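PDB 7BVW: AT5G66160 protein from Arabidopsis thaliana, which probably sorts proteins to the protein storage vacuole as a receptor, and carries in this RING-H2 domain an E3 ligase activity essential for post-Golgi trafficking. Local coordinates for residues C31-E36 with L55-S60; L47-A52 with T67-C72. All coordinates share one frame; numbering follows the deposited sequence.

Contact 1: residues C31-E36 with L55-S60. With ZN (zinc ion), chain C.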
loop_
_atom_site.group_PDB
_atom_site.type_symbol
_atom_site.label_atom_id
_atom_site.label_comp_id
_atom_site.label_asym_id
_atom_site.label_seq_id
_atom_site.Cartn_x
_atom_site.Cartn_y
_atom_site.Cartn_z
ATOM N N CYS A 31 -4.699 -3.018 -8.431
ATOM C CA CYS A 31 -4.613 -3.095 -6.978
ATOM C C CYS A 31 -5.119 -4.457 -6.514
ATOM O O CYS A 31 -6.260 -4.830 -6.802
ATOM C CB CYS A 31 -5.423 -1.972 -6.335
ATOM S SG CYS A 31 -5.464 -2.036 -4.536
ATOM N N ALA A 32 -4.273 -5.195 -5.789
ATOM C CA ALA A 32 -4.639 -6.537 -5.346
ATOM C C ALA A 32 -5.704 -6.528 -4.257
ATOM O O ALA A 32 -6.348 -7.557 -4.030
ATOM C CB ALA A 32 -3.399 -7.281 -4.847
ATOM N N ILE A 33 -5.906 -5.395 -3.583
ATOM C CA ILE A 33 -6.840 -5.349 -2.463
ATOM C C ILE A 33 -8.278 -5.214 -2.952
ATOM O O ILE A 33 -9.196 -5.819 -2.387
ATOM C CB ILE A 33 -6.447 -4.209 -1.505
ATOM C CG1 ILE A 33 -5.085 -4.504 -0.867
ATOM C CG2 ILE A 33 -7.502 -4.012 -0.431
ATOM C CD1 ILE A 33 -4.655 -3.484 0.163
ATOM N N CYS A 34 -8.502 -4.430 -4.008
ATOM C CA CYS A 34 -9.842 -4.218 -4.538
ATOM C C CYS A 34 -10.045 -4.793 -5.933
ATOM O O CYS A 34 -11.184 -4.803 -6.416
ATOM C CB CYS A 34 -10.179 -2.719 -4.557
ATOM S SG CYS A 34 -9.226 -1.751 -5.744
ATOM N N LEU A 35 -8.980 -5.264 -6.586
ATOM C CA LEU A 35 -8.983 -5.907 -7.902
ATOM C C LEU A 35 -9.305 -4.949 -9.041
ATOM O O LEU A 35 -9.473 -5.396 -10.183
ATOM C CB LEU A 35 -9.942 -7.102 -7.958
ATOM C CG LEU A 35 -9.709 -8.229 -6.951
ATOM C CD1 LEU A 35 -10.511 -9.468 -7.356
ATOM C CD2 LEU A 35 -8.226 -8.558 -6.815
ATOM N N GLU A 36 -9.382 -3.648 -8.778
ATOM C CA GLU A 36 -9.638 -2.667 -9.821
ATOM C C GLU A 36 -8.328 -2.223 -10.460
ATOM O O GLU A 36 -7.321 -2.035 -9.771
ATOM C CB GLU A 36 -10.377 -1.454 -9.254
ATOM C CG GLU A 36 -11.651 -1.786 -8.499
ATOM C CD GLU A 36 -12.787 -2.198 -9.418
ATOM O OE1 GLU A 36 -12.669 -1.993 -10.647
ATOM O OE2 GLU A 36 -13.800 -2.723 -8.909
ATOM N N LEU A 55 -3.944 3.949 -2.231
ATOM C CA LEU A 55 -3.638 4.500 -0.913
ATOM C C LEU A 55 -4.741 4.174 0.090
ATOM O O LEU A 55 -4.465 3.719 1.205
ATOM C CB LEU A 55 -3.422 6.011 -1.016
ATOM C CG LEU A 55 -3.083 6.768 0.272
ATOM C CD1 LEU A 55 -2.067 7.853 -0.030
ATOM C CD2 LEU A 55 -4.328 7.377 0.920
ATOM N N ASN A 56 -6.001 4.384 -0.299
ATOM C CA ASN A 56 -7.113 4.105 0.606
ATOM C C ASN A 56 -7.226 2.617 0.915
ATOM O O ASN A 56 -7.629 2.236 2.019
ATOM C CB ASN A 56 -8.420 4.622 0.007
ATOM C CG ASN A 56 -8.596 6.110 0.201
ATOM O OD1 ASN A 56 -8.023 6.699 1.115
ATOM N ND2 ASN A 56 -9.404 6.725 -0.654
ATOM N N CYS A 57 -6.880 1.760 -0.048
ATOM C CA CYS A 57 -7.027 0.322 0.159
ATOM C C CYS A 57 -6.015 -0.200 1.172
ATOM O O CYS A 57 -6.378 -0.916 2.113
ATOM C CB CYS A 57 -6.886 -0.415 -1.173
ATOM S SG CYS A 57 -8.294 -0.197 -2.275
ATOM N N ILE A 58 -4.737 0.150 1.002
ATOM C CA ILE A 58 -3.708 -0.370 1.896
ATOM C C ILE A 58 -3.797 0.287 3.269
ATOM O O ILE A 58 -3.499 -0.353 4.287
ATOM C CB ILE A 58 -2.310 -0.201 1.265
ATOM C CG1 ILE A 58 -1.251 -0.937 2.091
ATOM C CG2 ILE A 58 -1.951 1.275 1.107
ATOM C CD1 ILE A 58 -1.499 -2.433 2.187
ATOM N N ASP A 59 -4.211 1.557 3.329
ATOM C CA ASP A 59 -4.415 2.209 4.619
ATOM C C ASP A 59 -5.469 1.473 5.434
ATOM O O ASP A 59 -5.295 1.237 6.635
ATOM C CB ASP A 59 -4.815 3.670 4.417
ATOM C CG ASP A 59 -3.645 4.546 4.017
ATOM O OD1 ASP A 59 -2.538 4.007 3.801
ATOM O OD2 ASP A 59 -3.832 5.779 3.926
ATOM N N SER A 60 -6.569 1.089 4.785
ATOM C CA SER A 60 -7.614 0.335 5.466
ATOM C C SER A 60 -7.087 -1.005 5.958
ATOM O O SER A 60 -7.375 -1.422 7.086
ATOM C CB SER A 60 -8.802 0.133 4.526
ATOM O OG SER A 60 -9.622 -0.934 4.967
HETATM ZN ZN ZN C . -7.518 -0.777 -4.423
#

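Contact 2: residues L47-A52 with T67-C72. With ZN (zinc ion), chain D.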
loop_
_atom_site.group_PDB
_atom_site.type_symbol
_atom_site.label_atom_id
_atom_site.label_comp_id
_atom_site.label_asym_id
_atom_site.label_seq_id
_atom_site.Cartn_x
_atom_site.Cartn_y
_atom_site.Cartn_z
ATOM N N LEU A 47 4.776 -0.118 -0.207
ATOM C CA LEU A 47 5.270 -0.844 0.951
ATOM C C LEU A 47 6.735 -1.207 0.755
ATOM O O LEU A 47 7.211 -1.314 -0.378
ATOM C CB LEU A 47 4.438 -2.112 1.177
ATOM C CG LEU A 47 2.959 -1.918 1.533
ATOM C CD1 LEU A 47 2.324 -3.237 1.962
ATOM C CD2 LEU A 47 2.791 -0.860 2.621
ATOM N N PRO A 48 7.488 -1.407 1.841
ATOM C CA PRO A 48 8.927 -1.686 1.691
ATOM C C PRO A 48 9.230 -2.964 0.931
ATOM O O PRO A 48 10.343 -3.100 0.406
ATOM C CB PRO A 48 9.423 -1.767 3.142
ATOM C CG PRO A 48 8.206 -2.064 3.947
ATOM C CD PRO A 48 7.086 -1.346 3.255
ATOM N N CYS A 49 8.285 -3.897 0.847
ATOM C CA CYS A 49 8.473 -5.128 0.091
ATOM C C CYS A 49 8.330 -4.926 -1.412
ATOM O O CYS A 49 8.420 -5.910 -2.158
ATOM C CB CYS A 49 7.478 -6.185 0.567
ATOM S SG CYS A 49 5.774 -5.595 0.591
ATOM N N GLN A 50 8.102 -3.684 -1.857
ATOM C CA GLN A 50 8.035 -3.258 -3.258
ATOM C C GLN A 50 6.688 -3.549 -3.913
ATOM O O GLN A 50 6.602 -3.600 -5.144
ATOM C CB GLN A 50 9.153 -3.871 -4.112
ATOM C CG GLN A 50 10.560 -3.562 -3.619
ATOM C CD GLN A 50 10.816 -2.077 -3.489
ATOM O OE1 GLN A 50 10.976 -1.372 -4.485
ATOM N NE2 GLN A 50 10.849 -1.590 -2.255
ATOM N N HIS A 51 5.626 -3.726 -3.132
ATOM C CA HIS A 51 4.274 -3.854 -3.664
ATOM C C HIS A 51 3.501 -2.568 -3.412
ATOM O O HIS A 51 3.563 -2.000 -2.317
ATOM C CB HIS A 51 3.532 -5.035 -3.034
ATOM C CG HIS A 51 4.141 -6.366 -3.346
ATOM N ND1 HIS A 51 4.691 -7.177 -2.378
ATOM C CD2 HIS A 51 4.291 -7.026 -4.518
ATOM C CE1 HIS A 51 5.149 -8.282 -2.938
ATOM N NE2 HIS A 51 4.918 -8.215 -4.237
ATOM N N ALA A 52 2.771 -2.115 -4.428
ATOM C CA ALA A 52 2.012 -0.878 -4.352
ATOM C C ALA A 52 0.517 -1.164 -4.405
ATOM O O ALA A 52 0.070 -2.174 -4.954
ATOM C CB ALA A 52 2.405 0.080 -5.480
ATOM N N THR A 67 -1.072 -6.461 9.779
ATOM C CA THR A 67 0.199 -5.790 10.028
ATOM C C THR A 67 1.261 -6.229 9.026
ATOM O O THR A 67 2.457 -6.155 9.305
ATOM C CB THR A 67 0.674 -6.054 11.456
ATOM O OG1 THR A 67 1.938 -5.411 11.674
ATOM C CG2 THR A 67 0.824 -7.551 11.695
ATOM N N SER A 68 0.833 -6.697 7.858
ATOM C CA SER A 68 1.764 -7.187 6.854
ATOM C C SER A 68 1.218 -6.859 5.473
ATOM O O SER A 68 0.060 -6.465 5.316
ATOM C CB SER A 68 1.997 -8.694 7.005
ATOM O OG SER A 68 0.835 -9.427 6.656
ATOM N N CYS A 69 2.067 -7.035 4.469
ATOM C CA CYS A 69 1.637 -6.835 3.092
ATOM C C CYS A 69 0.614 -7.903 2.712
ATOM O O CYS A 69 0.870 -9.095 2.896
ATOM C CB CYS A 69 2.838 -6.899 2.152
ATOM S SG CYS A 69 2.395 -6.932 0.401
ATOM N N PRO A 70 -0.558 -7.516 2.182
ATOM C CA PRO A 70 -1.570 -8.523 1.821
ATOM C C PRO A 70 -1.208 -9.373 0.609
ATOM O O PRO A 70 -1.972 -10.285 0.269
ATOM C CB PRO A 70 -2.816 -7.669 1.541
ATOM C CG PRO A 70 -2.278 -6.329 1.169
ATOM C CD PRO A 70 -1.036 -6.141 1.985
ATOM N N VAL A 71 -0.075 -9.123 -0.049
ATOM C CA VAL A 71 0.324 -9.909 -1.213
ATOM C C VAL A 71 1.386 -10.925 -0.816
ATOM O O VAL A 71 1.221 -12.129 -1.043
ATOM C CB VAL A 71 0.829 -9.004 -2.349
ATOM C CG1 VAL A 71 1.358 -9.850 -3.499
ATOM C CG2 VAL A 71 -0.283 -8.079 -2.820
ATOM N N CYS A 72 2.482 -10.452 -0.223
ATOM C CA CYS A 72 3.609 -11.312 0.114
ATOM C C CYS A 72 3.757 -11.553 1.612
ATOM O O CYS A 72 4.676 -12.274 2.018
ATOM C CB CYS A 72 4.910 -10.722 -0.443
ATOM S SG CYS A 72 5.515 -9.264 0.433
HETATM ZN ZN ZN D . 4.571 -7.285 -0.361
#

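Contact 1: residues C31-E36 with L55-S60
Cys57 meets Cys31, Ile33 and Cys34 in the first turn of helix 55-65, where its CA lies 6.3 Å from that of Ile33. Its SG binds the zinc ion at 2.4 Å, and Cys31 SG and Cys34 SG bind the same ion from the loop. SG anti to the carbonyl carbon (chi1 -72°) turns the Cys57 sulfur to the metal. The CB of Cys57 points from the helix toward the loop, and Ile33 CG2 touches it at 3.7 Å. The two loop thiolates form a CxxC zinc knuckle, marked by amides turned to sulfur: Glu36 N donates to Cys34 SG (3.6 Å, N-H...S angle 160°), and Ile33 N more weakly to Cys31 SG. Such N-H groups would be expected to offset part of the thiolate charge. Leu35 N to Cys31 O (2.8 Å) closes the turn. One residue on, Ile58 receives the end of the Ile33 side chain, whose CD1 comes within 3.7 Å of Ile58 CA and 3.9 Å of Ile58 CD1. The metal junction is thus flanked by an apolar one. His54, from the end of strand 52-54, completes this zinc site of the RING finger. Farther along the helix, Asp59 forms a salt bridge with Arg45 of strand 43-46, and Phe53 of strand 52-54 packs on Cys31, Ile33 and Ile58, placing the loop and the helix start beside the small antiparallel sheet.

Contact 2: residues L47-A52 with T67-C72
His51 and Cys49 reach across to Cys69 and Cys72 through a zinc ion, which takes all four of its ligands from these two loops. The imidazole binds through ND1 at 2.0 Å from the metal. Val71 CG1 lies over one face of the His51 ring, 4.1 Å from the centroid and 13° off the normal, a CH-pi contact displaced toward the rim. Cys72 SG instead sits at the ring edge, in plane, and Cys72 CB approaches His51 CE1 obliquely at 3.5 Å. This is the second site of a C3H2C3 RING finger, with three cysteines and one histidine: Cys49 and His51 come from the loop between strands 43-46 and 52-54, and Cys69 and Cys72 from the CxxC motif after helix 55-65. The cysteines enter with different torsions. Cys49 and Cys72 both hold SG between the backbone N and the carbonyl carbon, whereas Cys69 SG is anti to N (chi1 171°), an arrangement that brings it to the amides ahead: Val71 N donates at 3.3 Å to Cys69 SG, and Cys72 N at 3.6 Å along a nearly straight line. Cys69 CB is touched by Cys49 SG at 3.6 Å, and Leu47 CD1 packs against the same Cys69 CB at 3.7 Å. The Leu47 side chain continues inward onto Ile58 and Leu62 of helix 55-65 and Phe53 of strand 52-54.

In the fold
The segments of contacts 1 and 2 alternate along the chain, 31-36, 47-52, 55-60, 67-72, the sequence pattern of the cross-brace RING fold. Their centres lie 11 Å apart, each about 7 Å from the chain centre, and both are partly buried. Contact 1 joins a loop to a helix; its histidine ligand, His54, lies outside both segments, and what flanks the metal between them is aliphatic. Contact 2 joins two loops and supplies its whole zinc site, its imidazole packed by Val71 and the cysteines. Apolar side chains bridge them: Ile58 CD1 lies 3.7 Å from Pro70 CD, and Ile33 touches Pro70. Buried Ile58 and Leu47 face this shared interior, whereas Val71 and Cys72 are on the surface.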